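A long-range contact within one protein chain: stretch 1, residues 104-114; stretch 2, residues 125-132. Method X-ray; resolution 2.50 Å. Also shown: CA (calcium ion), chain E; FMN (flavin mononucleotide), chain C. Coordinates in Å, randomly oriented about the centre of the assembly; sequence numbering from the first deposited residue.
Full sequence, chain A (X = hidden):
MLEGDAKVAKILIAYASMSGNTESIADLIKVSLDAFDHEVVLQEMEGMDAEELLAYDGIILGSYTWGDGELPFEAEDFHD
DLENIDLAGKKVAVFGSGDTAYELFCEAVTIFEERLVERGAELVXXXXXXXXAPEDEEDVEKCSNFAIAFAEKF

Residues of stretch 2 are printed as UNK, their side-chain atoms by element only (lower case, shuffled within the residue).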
ATOM      1  N   LEU A 104     -17.432  -6.703   0.094  1.00 28.76           N
ATOM      2  CA  LEU A 104     -16.497  -5.618  -0.185  1.00 35.26           C
ATOM      3  C   LEU A 104     -15.075  -6.168  -0.118  1.00 51.28           C
ATOM      4  O   LEU A 104     -14.350  -5.987   0.861  1.00 44.41           O
ATOM      5  CB  LEU A 104     -16.714  -4.471   0.795  1.00 21.78           C
ATOM      6  CG  LEU A 104     -18.119  -3.862   0.791  1.00 49.15           C
ATOM      7  CD1 LEU A 104     -18.279  -2.847   1.912  1.00 36.27           C
ATOM      8  CD2 LEU A 104     -18.430  -3.229  -0.558  1.00 26.45           C
ATOM      9  N   PHE A 105     -14.674  -6.851  -1.188  1.00 46.06           N
ATOM     10  CA  PHE A 105     -13.342  -7.441  -1.262  1.00 40.12           C
ATOM     11  C   PHE A 105     -12.306  -6.343  -1.469  1.00 36.62           C
ATOM     12  O   PHE A 105     -12.298  -5.677  -2.509  1.00 35.10           O
ATOM     13  CB  PHE A 105     -13.275  -8.467  -2.388  1.00 32.58           C
ATOM     14  CG  PHE A 105     -11.909  -9.062  -2.588  1.00 29.36           C
ATOM     15  CD1 PHE A 105     -11.384  -9.953  -1.665  1.00 25.54           C
ATOM     16  CD2 PHE A 105     -11.149  -8.732  -3.699  1.00 20.74           C
ATOM     17  CE1 PHE A 105     -10.128 -10.504  -1.846  1.00 30.38           C
ATOM     18  CE2 PHE A 105      -9.891  -9.281  -3.886  1.00 19.08           C
ATOM     19  CZ  PHE A 105      -9.381 -10.168  -2.958  1.00 21.69           C
ATOM     20  N   CYS A 106     -11.435  -6.157  -0.476  1.00 41.34           N
ATOM     21  CA  CYS A 106     -10.337  -5.190  -0.548  1.00 28.49           C
ATOM     22  C   CYS A 106     -10.850  -3.766  -0.758  1.00 40.28           C
ATOM     23  O   CYS A 106     -10.326  -3.016  -1.585  1.00 40.03           O
ATOM     24  CB  CYS A 106      -9.332  -5.575  -1.638  1.00 28.59           C
ATOM     25  SG  CYS A 106      -8.252  -6.961  -1.208  1.00 37.54           S
ATOM     26  N   GLU A 107     -11.886  -3.387  -0.004  1.00 37.03           N
ATOM     27  CA  GLU A 107     -12.339  -1.999  -0.025  1.00 47.27           C
ATOM     28  C   GLU A 107     -11.250  -1.056   0.468  1.00 45.70           C
ATOM     29  O   GLU A 107     -11.198   0.105   0.048  1.00 35.97           O
ATOM     30  CB  GLU A 107     -13.596  -1.834   0.830  1.00 48.67           C
ATOM     31  CG  GLU A 107     -14.888  -1.640   0.046  1.00 46.67           C
ATOM     32  CD  GLU A 107     -14.700  -0.851  -1.233  1.00 50.40           C
ATOM     33  OE1 GLU A 107     -14.721  -1.466  -2.320  1.00 71.37           O
ATOM     34  OE2 GLU A 107     -14.543   0.384  -1.152  1.00 49.05           O
ATOM     35  N   ALA A 108     -10.377  -1.539   1.358  1.00 41.34           N
ATOM     36  CA  ALA A 108      -9.291  -0.712   1.875  1.00 35.25           C
ATOM     37  C   ALA A 108      -8.390  -0.204   0.758  1.00 37.32           C
ATOM     38  O   ALA A 108      -7.838   0.897   0.861  1.00 40.15           O
ATOM     39  CB  ALA A 108      -8.473  -1.505   2.894  1.00 26.89           C
ATOM     40  N   VAL A 109      -8.226  -0.990  -0.308  1.00 35.34           N
ATOM     41  CA  VAL A 109      -7.433  -0.540  -1.446  1.00 36.09           C
ATOM     42  C   VAL A 109      -8.092   0.661  -2.109  1.00 40.23           C
ATOM     43  O   VAL A 109      -7.421   1.630  -2.486  1.00 46.71           O
ATOM     44  CB  VAL A 109      -7.226  -1.698  -2.440  1.00 32.96           C
ATOM     45  CG1 VAL A 109      -6.351  -1.256  -3.597  1.00 24.34           C
ATOM     46  CG2 VAL A 109      -6.618  -2.901  -1.733  1.00 32.30           C
ATOM     47  N   THR A 110      -9.420   0.621  -2.253  1.00 41.19           N
ATOM     48  CA  THR A 110     -10.137   1.754  -2.829  1.00 39.12           C
ATOM     49  C   THR A 110     -10.100   2.961  -1.900  1.00 42.49           C
ATOM     50  O   THR A 110      -9.949   4.099  -2.359  1.00 39.27           O
ATOM     51  CB  THR A 110     -11.583   1.361  -3.132  1.00 44.23           C
ATOM     52  OG1 THR A 110     -11.607   0.120  -3.849  1.00 49.74           O
ATOM     53  CG2 THR A 110     -12.267   2.440  -3.963  1.00 29.67           C
ATOM     54  N   ILE A 111     -10.232   2.729  -0.591  1.00 35.84           N
ATOM     55  CA  ILE A 111     -10.267   3.830   0.369  1.00 31.82           C
ATOM     56  C   ILE A 111      -8.965   4.620   0.324  1.00 39.67           C
ATOM     57  O   ILE A 111      -8.968   5.850   0.194  1.00 36.59           O
ATOM     58  CB  ILE A 111     -10.552   3.296   1.784  1.00 30.88           C
ATOM     59  CG1 ILE A 111     -11.961   2.705   1.859  1.00 27.63           C
ATOM     60  CG2 ILE A 111     -10.370   4.399   2.815  1.00 41.97           C
ATOM     61  CD1 ILE A 111     -12.224   1.909   3.119  1.00 36.57           C
ATOM     62  N   PHE A 112      -7.832   3.923   0.429  1.00 37.23           N
ATOM     63  CA  PHE A 112      -6.545   4.610   0.430  1.00 35.04           C
ATOM     64  C   PHE A 112      -6.234   5.228  -0.926  1.00 36.46           C
ATOM     65  O   PHE A 112      -5.518   6.234  -0.996  1.00 45.59           O
ATOM     66  CB  PHE A 112      -5.434   3.646   0.844  1.00 35.23           C
ATOM     67  CG  PHE A 112      -5.325   3.454   2.327  1.00 28.22           C
ATOM     68  CD1 PHE A 112      -4.802   4.454   3.131  1.00 31.99           C
ATOM     69  CD2 PHE A 112      -5.750   2.278   2.921  1.00 23.88           C
ATOM     70  CE1 PHE A 112      -4.702   4.283   4.497  1.00 34.87           C
ATOM     71  CE2 PHE A 112      -5.652   2.102   4.288  1.00 31.90           C
ATOM     72  CZ  PHE A 112      -5.128   3.106   5.077  1.00 36.45           C
ATOM     73  N   GLU A 113      -6.757   4.651  -2.010  1.00 42.35           N
ATOM     74  CA  GLU A 113      -6.520   5.225  -3.329  1.00 42.02           C
ATOM     75  C   GLU A 113      -7.231   6.564  -3.482  1.00 40.78           C
ATOM     76  O   GLU A 113      -6.670   7.511  -4.044  1.00 34.55           O
ATOM     77  CB  GLU A 113      -6.967   4.250  -4.416  1.00 50.00           C
ATOM     78  CG  GLU A 113      -5.831   3.433  -5.006  1.00 53.43           C
ATOM     79  CD  GLU A 113      -6.316   2.353  -5.948  1.00 46.94           C
ATOM     80  OE1 GLU A 113      -6.099   1.163  -5.645  1.00 39.66           O
ATOM     81  OE2 GLU A 113      -6.911   2.692  -6.992  1.00 50.10           O
ATOM     82  N   GLU A 114      -8.468   6.661  -2.987  1.00 46.30           N
ATOM     83  CA  GLU A 114      -9.181   7.933  -3.040  1.00 44.81           C
ATOM     84  C   GLU A 114      -8.507   8.977  -2.162  1.00 45.26           C
ATOM     85  O   GLU A 114      -8.373  10.138  -2.562  1.00 44.94           O
ATOM     86  CB  GLU A 114     -10.637   7.740  -2.614  1.00 34.29           C
ATOM     87  CG  GLU A 114     -11.440   6.822  -3.517  1.00 33.67           C
ATOM     88  CD  GLU A 114     -12.745   6.385  -2.881  1.00 53.39           C
ATOM     89  OE1 GLU A 114     -12.970   6.718  -1.698  1.00 65.25           O
ATOM     90  OE2 GLU A 114     -13.545   5.711  -3.561  1.00 75.50           O
ATOM     91  N   UNK A 125      -1.008   3.526 -10.815  1.00 33.65           N
ATOM     92  CA  UNK A 125      -1.603   2.277 -11.271  1.00 42.75           C
ATOM     93  C   UNK A 125      -2.677   1.834 -10.289  1.00 26.95           C
ATOM     94  O   UNK A 125      -2.706   2.262  -9.132  1.00 37.48           O
ATOM     95  c   UNK A 125       1.539   0.122 -10.486  1.00 38.77           C
ATOM     96  n   UNK A 125       1.754  -0.961  -9.752  1.00 34.33           N
ATOM     97  c   UNK A 125       0.270   0.898 -10.189  1.00 41.68           C
ATOM     98  c   UNK A 125      -0.544   1.181 -11.441  1.00 34.89           C
ATOM     99  o   UNK A 125       2.314   0.492 -11.368  1.00 42.31           O
ATOM    100  N   UNK A 126      -3.558   0.963 -10.776  1.00 24.83           N
ATOM    101  CA  UNK A 126      -4.623   0.414  -9.950  1.00 29.42           C
ATOM    102  C   UNK A 126      -4.044  -0.481  -8.860  1.00 32.95           C
ATOM    103  O   UNK A 126      -2.987  -1.096  -9.023  1.00 36.43           O
ATOM    104  c   UNK A 126      -6.848  -0.881 -10.078  1.00 42.30           C
ATOM    105  o   UNK A 126      -8.072  -0.018  -8.229  1.00 43.89           O
ATOM    106  c   UNK A 126      -5.615  -0.368 -10.814  1.00 45.22           C
ATOM    107  o   UNK A 126      -7.748   1.322  -9.937  1.00 47.84           O
ATOM    108  c   UNK A 126      -7.610   0.221  -9.365  1.00 44.83           C
ATOM    109  N   UNK A 127      -4.754  -0.547  -7.736  1.00 35.64           N
ATOM    110  CA  UNK A 127      -4.231  -1.239  -6.577  1.00 38.75           C
ATOM    111  C   UNK A 127      -4.129  -2.738  -6.777  1.00 36.74           C
ATOM    112  O   UNK A 127      -4.844  -3.343  -7.577  1.00 41.02           O
ATOM    113  N   UNK A 128      -3.210  -3.340  -6.024  1.00 25.91           N
ATOM    114  CA  UNK A 128      -3.022  -4.783  -6.013  1.00 17.80           C
ATOM    115  C   UNK A 128      -3.943  -5.406  -4.972  1.00 25.70           C
ATOM    116  O   UNK A 128      -3.923  -5.013  -3.801  1.00 28.36           O
ATOM    117  c   UNK A 128       0.170  -6.570  -4.615  1.00 22.25           C
ATOM    118  c   UNK A 128      -1.246  -6.526  -5.177  1.00 34.26           C
ATOM    119  c   UNK A 128      -1.562  -5.129  -5.712  1.00 15.51           C
ATOM    120  c   UNK A 128      -1.435  -7.577  -6.260  1.00 20.96           C
ATOM    121  N   UNK A 129      -4.752  -6.370  -5.404  1.00 29.28           N
ATOM    122  CA  UNK A 129      -5.721  -7.041  -4.543  1.00 35.45           C
ATOM    123  C   UNK A 129      -5.351  -8.516  -4.455  1.00 34.49           C
ATOM    124  O   UNK A 129      -5.480  -9.256  -5.437  1.00 38.57           O
ATOM    125  c   UNK A 129      -8.873  -5.208  -5.847  1.00 41.71           C
ATOM    126  c   UNK A 129      -7.406  -5.436  -5.559  1.00 38.43           C
ATOM    127  c   UNK A 129      -9.057  -4.565  -7.209  1.00 40.20           C
ATOM    128  c   UNK A 129      -7.139  -6.851  -5.075  1.00 36.54           C
ATOM    129  n   UNK A 129      -8.052  -3.500  -7.484  1.00 43.92           N
ATOM    130  N   UNK A 130      -4.883  -8.937  -3.284  1.00 28.74           N
ATOM    131  CA  UNK A 130      -4.499 -10.319  -3.021  1.00 31.97           C
ATOM    132  C   UNK A 130      -5.517 -10.911  -2.054  1.00 28.81           C
ATOM    133  O   UNK A 130      -6.007 -10.209  -1.163  1.00 44.22           O
ATOM    134  c   UNK A 130      -3.068 -10.398  -2.444  1.00 32.41           C
ATOM    135  c   UNK A 130      -2.038  -9.970  -3.493  1.00 22.68           C
ATOM    136  c   UNK A 130      -1.724 -11.034  -4.537  1.00 26.53           C
ATOM    137  c   UNK A 130      -2.753 -11.796  -1.905  1.00 33.26           C
ATOM    138  N   UNK A 131      -5.852 -12.188  -2.238  1.00 29.22           N
ATOM    139  CA  UNK A 131      -6.771 -12.860  -1.328  1.00 39.19           C
ATOM    140  C   UNK A 131      -5.972 -13.636  -0.295  1.00 32.19           C
ATOM    141  O   UNK A 131      -5.196 -14.540  -0.643  1.00 33.99           O
ATOM    142  c   UNK A 131      -8.426 -14.819  -1.203  1.00 27.37           C
ATOM    143  o   UNK A 131      -9.783 -15.470  -3.057  1.00 43.95           O
ATOM    144  o   UNK A 131     -10.652 -15.666  -1.060  1.00 37.63           O
ATOM    145  c   UNK A 131      -9.709 -15.356  -1.819  1.00 42.05           C
ATOM    146  c   UNK A 131      -7.735 -13.774  -2.083  1.00 24.37           C
ATOM    147  N   UNK A 132      -6.152 -13.268   0.975  1.00 29.91           N
ATOM    148  CA  UNK A 132      -5.501 -13.934   2.112  1.00 36.54           C
ATOM    149  C   UNK A 132      -3.993 -13.767   1.936  1.00 34.39           C
ATOM    150  O   UNK A 132      -3.553 -12.664   1.573  1.00 30.19           O
ATOM    151  c   UNK A 132      -6.003 -15.376   2.206  1.00 21.23           C
ATOM    152  c   UNK A 132      -7.809 -17.029   2.757  1.00 32.93           C
ATOM    153  c   UNK A 132      -7.471 -15.553   2.598  1.00 29.73           C
ATOM    154  c   UNK A 132      -7.753 -14.785   3.875  1.00 16.53           C
TER
HETATM  155 CA    CA E1003      -3.710 -16.184  -1.744  1.00 29.75          CA
HETATM  156  N1  FMN C1001     -11.790  -8.960   3.685  1.00 44.61           N
HETATM  157  C2  FMN C1001     -12.345  -8.145   2.720  1.00 42.44           C
HETATM  158  O2  FMN C1001     -11.869  -8.124   1.586  1.00 41.48           O
HETATM  159  N3  FMN C1001     -13.433  -7.351   3.022  1.00 44.27           N
HETATM  160  C4  FMN C1001     -13.972  -7.368   4.292  1.00 47.03           C
HETATM  161  O4  FMN C1001     -14.941  -6.660   4.561  1.00 48.44           O
HETATM  162  C4A FMN C1001     -13.415  -8.188   5.266  1.00 47.73           C
HETATM  163  N5  FMN C1001     -13.952  -8.208   6.537  1.00 42.68           N
HETATM  164  C5A FMN C1001     -13.399  -9.021   7.503  1.00 36.12           C
HETATM  165  C6  FMN C1001     -13.943  -9.038   8.782  1.00 43.23           C
HETATM  166  C7  FMN C1001     -13.393  -9.855   9.761  1.00 40.11           C
HETATM  167  C7M FMN C1001     -13.984  -9.869  11.140  1.00 34.13           C
HETATM  168  C8  FMN C1001     -12.297 -10.656   9.460  1.00 38.84           C
HETATM  169  C8M FMN C1001     -11.698 -11.541  10.513  1.00 43.64           C
HETATM  170  C9  FMN C1001     -11.753 -10.639   8.180  1.00 37.42           C
HETATM  171  C9A FMN C1001     -12.302  -9.822   7.199  1.00 44.83           C
HETATM  172  N10 FMN C1001     -11.756  -9.795   5.928  1.00 41.71           N
HETATM  173  C10 FMN C1001     -12.319  -8.986   4.959  1.00 41.53           C
HETATM  174  C1' FMN C1001     -10.583 -10.670   5.584  1.00 42.01           C
HETATM  175  C2' FMN C1001      -9.216 -10.048   5.844  1.00 32.78           C
HETATM  176  O2' FMN C1001      -9.079  -8.845   5.122  1.00 40.06           O
HETATM  177  C3' FMN C1001      -8.155 -11.051   5.398  1.00 27.85           C
HETATM  178  O3' FMN C1001      -8.097 -12.111   6.328  1.00 36.32           O
HETATM  179  C4' FMN C1001      -6.765 -10.446   5.220  1.00 41.53           C
HETATM  180  O4' FMN C1001      -5.995 -11.309   4.413  1.00 33.19           O
HETATM  181  C5' FMN C1001      -6.033 -10.228   6.541  1.00 38.88           C
HETATM  182  O5' FMN C1001      -4.787  -9.629   6.252  1.00 37.53           O
HETATM  183  P   FMN C1001      -3.622  -9.501   7.359  1.00 39.35           P
HETATM  184  O1P FMN C1001      -2.963 -10.847   7.521  1.00 45.71           O
HETATM  185  O2P FMN C1001      -2.597  -8.496   6.896  1.00 32.52           O
HETATM  186  O3P FMN C1001      -4.210  -9.065   8.680  1.00 43.05           O
HETATM  187  O   HOH W   1      -4.587 -17.775  -0.077  1.00 26.06           O

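Position 125 carries three carbons in a row, the third bearing one oxygen and one nitrogen. Its CA-to-CB bond points away from stretch 1, and both polar ends are hydrogen-bonded elsewhere in the structure. An amide on a three-carbon chain is glutamine, Gln-125.

Position 126 has three carbons, the third carrying two oxygens. CB leaves sideways, but the end of the chain comes nearer to stretch 1. This is a glutamate, Glu-126. Its OE2 lies 3.2 Å from OE2 of Glu-113, a close approach of like charges.

Position 127 has no side-chain atoms, so it is glycine, Gly-127. The bare backbone lets Val-109 CG1 approach Gly-127 CA to 3.7 Å. An ideal CB here would point toward stretch 1 and clash, 2.2 Å from Val-109 CG1 and 2.3 Å from Glu-113 OE1. The backbone N of Gly-127 is 3.0 Å from OE1 of Glu-113.

Position 128 shows four carbons, forked at the second. The CA-to-CB bond points away from stretch 1, and the residue is buried. The fork identifies leucine, Leu-128. Its contact is made by the backbone, with O 4.0 Å from Val-109 CG2.

Position 129 has four carbons in a row ending in nitrogen. Its CB points toward stretch 1, 3.9 Å from Phe-105 CE2 and 4.0 Å from Cys-106 SG. This is lysine, Lys-129. Its NZ turns back along its own stretch, forming a salt bridge to Glu-126 OE2 at 3.6 Å and a weak hydrogen bond to Gly-127 O at 3.2 Å.

Position 130 has four carbons, forked at the first, with one arm two carbons long. This is isoleucine, Ile-130. Its CA-to-CB bond points away, while its backbone O lies 3.8 Å from Phe-105 CZ and 3.9 Å from Cys-106 SG.

Position 131 has three carbons, the third bearing two oxygens. CB points sideways and lies 4.1 Å from Phe-105 CE1. This is Glu-131. Its backbone O binds calcium at 2.5 Å.

Position 132 has four carbons, forked at the second; its CA-to-CB bond points away from stretch 1. This is Leu-132, whose CA is 3.5 Å from FMN O4'.

The contact is mainly packing. Phe-105 and Cys-106 lie against residues 129 to 131, while Val-109 and Glu-113, one helical turn apart, meet 126 to 128. The turn before the helix also holds the flavin: FMN N3 donates to Leu-104 O at 2.7 Å, and Cys-106 N donates to FMN O2 at 2.9 Å. Residues 105 and 106 thus touch both the strand and the cofactor.

Stretch 2 (125-132) QEGLKIEL
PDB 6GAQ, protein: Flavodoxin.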